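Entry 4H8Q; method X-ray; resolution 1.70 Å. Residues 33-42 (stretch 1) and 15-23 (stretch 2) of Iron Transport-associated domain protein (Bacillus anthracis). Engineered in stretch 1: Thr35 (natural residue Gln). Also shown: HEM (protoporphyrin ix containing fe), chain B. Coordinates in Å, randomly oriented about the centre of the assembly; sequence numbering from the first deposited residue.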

# COMPACT_ATOMS: atom_id res chain seq x y z
N MET A 33 -5.74 -8.85 1.60
CA MET A 33 -4.49 -8.11 1.78
C MET A 33 -4.57 -7.12 2.93
O MET A 33 -3.56 -6.76 3.52
CB MET A 33 -4.09 -7.39 0.49
CG MET A 33 -2.81 -6.58 0.65
SD MET A 33 -2.17 -6.07 -0.96
CE MET A 33 -0.69 -5.21 -0.40
N ASN A 34 -5.78 -6.69 3.28
CA ASN A 34 -5.93 -5.67 4.30
C ASN A 34 -5.34 -6.11 5.64
O ASN A 34 -4.95 -5.28 6.47
CB ASN A 34 -7.40 -5.30 4.45
CG ASN A 34 -7.59 -4.00 5.19
OD1 ASN A 34 -7.23 -2.93 4.70
ND2 ASN A 34 -8.17 -4.09 6.39
N THR A 35 -5.30 -7.42 5.83
CA THR A 35 -4.75 -8.02 7.05
C THR A 35 -3.25 -7.78 7.19
O THR A 35 -2.70 -7.81 8.30
CB THR A 35 -5.01 -9.55 7.01
OG1 THR A 35 -6.42 -9.80 7.13
CG2 THR A 35 -4.26 -10.28 8.11
N TYR A 36 -2.60 -7.51 6.06
CA TYR A 36 -1.14 -7.50 5.98
C TYR A 36 -0.56 -6.11 5.76
O TYR A 36 0.59 -5.96 5.38
CB TYR A 36 -0.66 -8.44 4.87
CG TYR A 36 -1.04 -9.87 5.15
CD1 TYR A 36 -0.28 -10.65 6.01
CD2 TYR A 36 -2.19 -10.43 4.61
CE1 TYR A 36 -0.63 -11.95 6.29
CE2 TYR A 36 -2.55 -11.74 4.88
CZ TYR A 36 -1.77 -12.49 5.73
OH TYR A 36 -2.12 -13.79 6.03
N VAL A 37 -1.38 -5.09 5.99
CA VAL A 37 -0.90 -3.72 5.95
C VAL A 37 -1.23 -3.03 7.26
O VAL A 37 -2.15 -3.44 7.98
CB VAL A 37 -1.57 -2.93 4.80
CG1 VAL A 37 -1.33 -3.62 3.48
CG2 VAL A 37 -3.06 -2.75 5.06
N VAL A 38 -0.48 -1.99 7.58
CA VAL A 38 -0.76 -1.21 8.78
C VAL A 38 -1.47 0.09 8.43
O VAL A 38 -0.99 0.86 7.60
CB VAL A 38 0.52 -0.88 9.55
CG1 VAL A 38 0.20 0.03 10.73
CG2 VAL A 38 1.20 -2.16 10.00
N SER A 39 -2.63 0.32 9.03
CA SER A 39 -3.30 1.60 8.90
C SER A 39 -3.33 2.22 10.30
O SER A 39 -3.56 1.51 11.27
CB SER A 39 -4.73 1.41 8.37
OG SER A 39 -5.43 2.64 8.33
N PRO A 40 -3.09 3.54 10.41
CA PRO A 40 -2.90 4.46 9.29
C PRO A 40 -1.51 4.41 8.69
O PRO A 40 -0.52 4.04 9.37
CB PRO A 40 -3.11 5.84 9.92
CG PRO A 40 -2.67 5.65 11.33
CD PRO A 40 -3.08 4.26 11.70
N ALA A 41 -1.44 4.78 7.42
CA ALA A 41 -0.17 5.01 6.74
C ALA A 41 0.29 6.44 7.04
O ALA A 41 -0.39 7.20 7.72
CB ALA A 41 -0.35 4.82 5.25
N ARG A 42 1.46 6.79 6.52
CA ARG A 42 1.95 8.15 6.71
C ARG A 42 1.99 8.86 5.37
O ARG A 42 2.57 8.38 4.40
CB ARG A 42 3.32 8.16 7.39
CG ARG A 42 3.29 7.71 8.86
CD ARG A 42 2.65 8.77 9.75
NE ARG A 42 3.63 9.80 10.12
CZ ARG A 42 3.33 10.96 10.69
NH1 ARG A 42 2.07 11.28 10.95
NH2 ARG A 42 4.30 11.82 10.99
CHA HEM B . -7.35 -14.39 -2.02
CHB HEM B . -5.92 -17.54 1.39
CHC HEM B . -1.99 -14.82 2.33
CHD HEM B . -3.71 -11.38 -0.64
C1A HEM B . -7.29 -15.47 -1.19
C2A HEM B . -8.24 -16.57 -1.15
C3A HEM B . -7.84 -17.42 -0.20
C4A HEM B . -6.62 -16.92 0.38
CMA HEM B . -8.53 -18.74 0.21
CAA HEM B . -9.51 -16.69 -2.04
CBA HEM B . -10.53 -15.63 -1.62
CGA HEM B . -10.93 -15.77 -0.17
O1A HEM B . -11.21 -16.91 0.28
O2A HEM B . -11.01 -14.74 0.55
C1B HEM B . -4.76 -17.06 1.94
C2B HEM B . -4.05 -17.68 3.04
C3B HEM B . -2.97 -16.94 3.31
C4B HEM B . -2.94 -15.82 2.39
CMB HEM B . -4.49 -18.96 3.79
CAB HEM B . -1.95 -17.26 4.42
CBB HEM B . -0.98 -16.40 4.70
C1C HEM B . -2.13 -13.63 1.63
C2C HEM B . -1.23 -12.50 1.69
C3C HEM B . -1.69 -11.55 0.87
C4C HEM B . -2.92 -12.04 0.26
CMC HEM B . 0.06 -12.43 2.55
CAC HEM B . -1.05 -10.17 0.62
CBC HEM B . -1.54 -9.39 -0.34
C1D HEM B . -4.82 -11.89 -1.27
C2D HEM B . -5.57 -11.17 -2.27
C3D HEM B . -6.69 -12.10 -2.70
C4D HEM B . -6.52 -13.30 -1.92
CMD HEM B . -5.29 -9.76 -2.79
CAD HEM B . -7.78 -11.81 -3.75
CBD HEM B . -9.10 -11.52 -3.07
CGD HEM B . -9.00 -10.35 -2.13
O1D HEM B . -8.52 -9.25 -2.53
O2D HEM B . -9.43 -10.52 -0.96
NA HEM B . -6.32 -15.72 -0.25
NB HEM B . -4.05 -15.92 1.57
NC HEM B . -3.15 -13.31 0.75
ND HEM B . -5.41 -13.15 -1.09
FE HEM B . -4.61 -14.63 0.08
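Stretch 2 (15-23) QYDIAFKVL

Stretch 2 (Gln15 to Leu23) is an extended β-strand throughout, part of a longer strand that enters before Gln15 and leaves after Leu23. It runs antiparallel to stretch 1, so the end of one stretch meets the start of the other: Arg42 lies by Asp17, Pro40 by Ala19 and Asn34 by Val22, with CA-CA distances of 4.9, 4.2 and 5.0 Å. Stretch 1 is mostly loop or turn; Met33 to Thr35 have helical backbone angles, Tyr36 N donates to Met33 O at 2.8 Å, and a cis peptide bond precedes Pro40. The contact between them buries 737 Å², both sides summed.

Backbone pairing is confined to the strand end of stretch 1. Ala41 and Ile18 form an antiparallel hydrogen-bonded pair: Ala41 N donates to Ile18 O at 2.9 Å and Ile18 N to Ala41 O at 2.9 Å. Arg42 and Asp17 follow as the non-hydrogen-bonded pair, where CA-H...O contacts fill in, from Arg42 CA to Tyr16 O at 3.4 Å and from Asp17 CA to Ala41 O at 3.6 Å. The Arg42 and Asp17 side chains leave on one face of the sheet, those of Ala41 and Ile18 on the other.

Farther along, side chains of stretch 1 take over as acceptors for the backbone of stretch 2. Phe20 N donates to Ser39 OG at 3.1 Å, and Val22 N to Asn34 OD1 at 2.9 Å with a nearly straight angle of 168°. The CA-to-CB bond of Asn34 points sideways, but the t rotamer at chi1 brings its amide oxygen in to the strand. Water 3 joins the same region, lying 2.8 Å from both Phe20 O and Asn34 OD1.

Charge pairs the outer ends. Arg42 NH1 forms a salt bridge with Asp17 OD1 at 2.9 Å, the carboxylate oxygen lying at the edge of the guanidinium, near its plane. With chi1 to chi3 all m, the arginine folds back over the strand, so that Gln15 C and Tyr16 N lie over one guanidinium face. Arg42 NH2 donates to water 1 at 2.9 Å, which in turn donates to Gln15 O at 2.8 Å. A second bridge passes through water 2, 3.0 Å from Arg42 NH2, and ends in a weak bond to Gln15 OE1 at 2.9 Å.

Apolar packing centres on Phe20, whose p rotamer carries the ring in to stretch 1. Val37 CG2 approaches Phe20 CE2 to 3.5 Å and Ala41 CB approaches Phe20 CE1 to 3.7 Å, while Val38 O lies at the ring edge, 3.2 Å from Phe20 CE1. The CA-to-CB bond of Val22 points toward stretch 1, with CG1 4.0 Å from Met33 CB and CG2 4.1 Å from Val37 CG2. Ala41 CB also meets Ile18 CG2 at 4.1 Å. Tyr36 and the engineered Thr35 do not touch stretch 2; HEM C2C lies over one face of the Tyr36 ring.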

# COMPACT_ATOMS: atom_id res chain seq x y z
N GLN A 15 3.94 15.99 7.40
CA GLN A 15 3.72 14.55 7.51
C GLN A 15 2.44 14.28 8.32
O GLN A 15 2.28 14.82 9.41
CB GLN A 15 4.91 13.91 8.23
CG GLN A 15 5.59 12.78 7.48
CD GLN A 15 7.01 12.52 7.98
OE1 GLN A 15 7.48 13.13 8.95
NE2 GLN A 15 7.71 11.61 7.31
N TYR A 16 1.56 13.43 7.80
CA TYR A 16 0.24 13.21 8.42
C TYR A 16 -0.13 11.73 8.51
O TYR A 16 0.32 10.93 7.70
CB TYR A 16 -0.84 13.88 7.58
CG TYR A 16 -0.62 15.35 7.30
CD1 TYR A 16 -1.23 16.31 8.08
CD2 TYR A 16 0.19 15.76 6.26
CE1 TYR A 16 -1.04 17.66 7.83
CE2 TYR A 16 0.38 17.11 5.99
CZ TYR A 16 -0.23 18.05 6.79
OH TYR A 16 -0.03 19.39 6.53
N ASP A 17 -0.98 11.38 9.48
CA ASP A 17 -1.56 10.05 9.50
C ASP A 17 -2.70 9.99 8.48
O ASP A 17 -3.49 10.94 8.36
CB ASP A 17 -2.13 9.71 10.89
CG ASP A 17 -1.06 9.45 11.92
OD1 ASP A 17 0.12 9.28 11.55
OD2 ASP A 17 -1.41 9.38 13.13
N ILE A 18 -2.81 8.88 7.76
CA ILE A 18 -3.95 8.69 6.87
C ILE A 18 -4.47 7.27 6.93
O ILE A 18 -3.75 6.31 6.66
CB ILE A 18 -3.65 9.13 5.42
CG1 ILE A 18 -4.91 8.99 4.56
CG2 ILE A 18 -2.47 8.34 4.85
CD1 ILE A 18 -4.85 9.78 3.26
N ALA A 19 -5.74 7.12 7.31
CA ALA A 19 -6.34 5.80 7.37
C ALA A 19 -6.68 5.31 5.97
O ALA A 19 -6.93 6.11 5.07
CB ALA A 19 -7.60 5.82 8.23
N PHE A 20 -6.69 4.00 5.79
CA PHE A 20 -7.03 3.42 4.49
C PHE A 20 -7.46 1.97 4.66
O PHE A 20 -7.26 1.37 5.73
CB PHE A 20 -5.84 3.49 3.53
CG PHE A 20 -4.72 2.55 3.90
CD1 PHE A 20 -3.78 2.93 4.85
CD2 PHE A 20 -4.64 1.29 3.33
CE1 PHE A 20 -2.77 2.06 5.22
CE2 PHE A 20 -3.62 0.42 3.68
CZ PHE A 20 -2.68 0.80 4.63
N LYS A 21 -8.05 1.42 3.59
CA LYS A 21 -8.41 0.02 3.53
C LYS A 21 -7.96 -0.50 2.16
O LYS A 21 -7.93 0.26 1.19
CB LYS A 21 -9.93 -0.14 3.66
CG LYS A 21 -10.48 0.19 5.03
CD LYS A 21 -12.01 0.18 5.01
CE LYS A 21 -12.59 0.51 6.39
NZ LYS A 21 -14.08 0.62 6.36
N VAL A 22 -7.60 -1.77 2.10
CA VAL A 22 -7.35 -2.42 0.82
C VAL A 22 -8.59 -3.21 0.44
O VAL A 22 -9.09 -4.01 1.22
CB VAL A 22 -6.14 -3.37 0.89
CG1 VAL A 22 -5.82 -3.93 -0.50
CG2 VAL A 22 -4.92 -2.61 1.44
N LEU A 23 -9.07 -2.98 -0.78
CA LEU A 23 -10.31 -3.57 -1.27
C LEU A 23 -10.05 -4.63 -2.33
O LEU A 23 -9.14 -4.52 -3.14
CB LEU A 23 -11.20 -2.47 -1.85
CG LEU A 23 -11.54 -1.30 -0.93
CD1 LEU A 23 -12.34 -0.24 -1.70
CD2 LEU A 23 -12.30 -1.79 0.31
O HOH W 1 3.60 14.54 11.83
O HOH W 2 7.24 11.26 11.09
O HOH W 3 -6.36 -1.10 6.63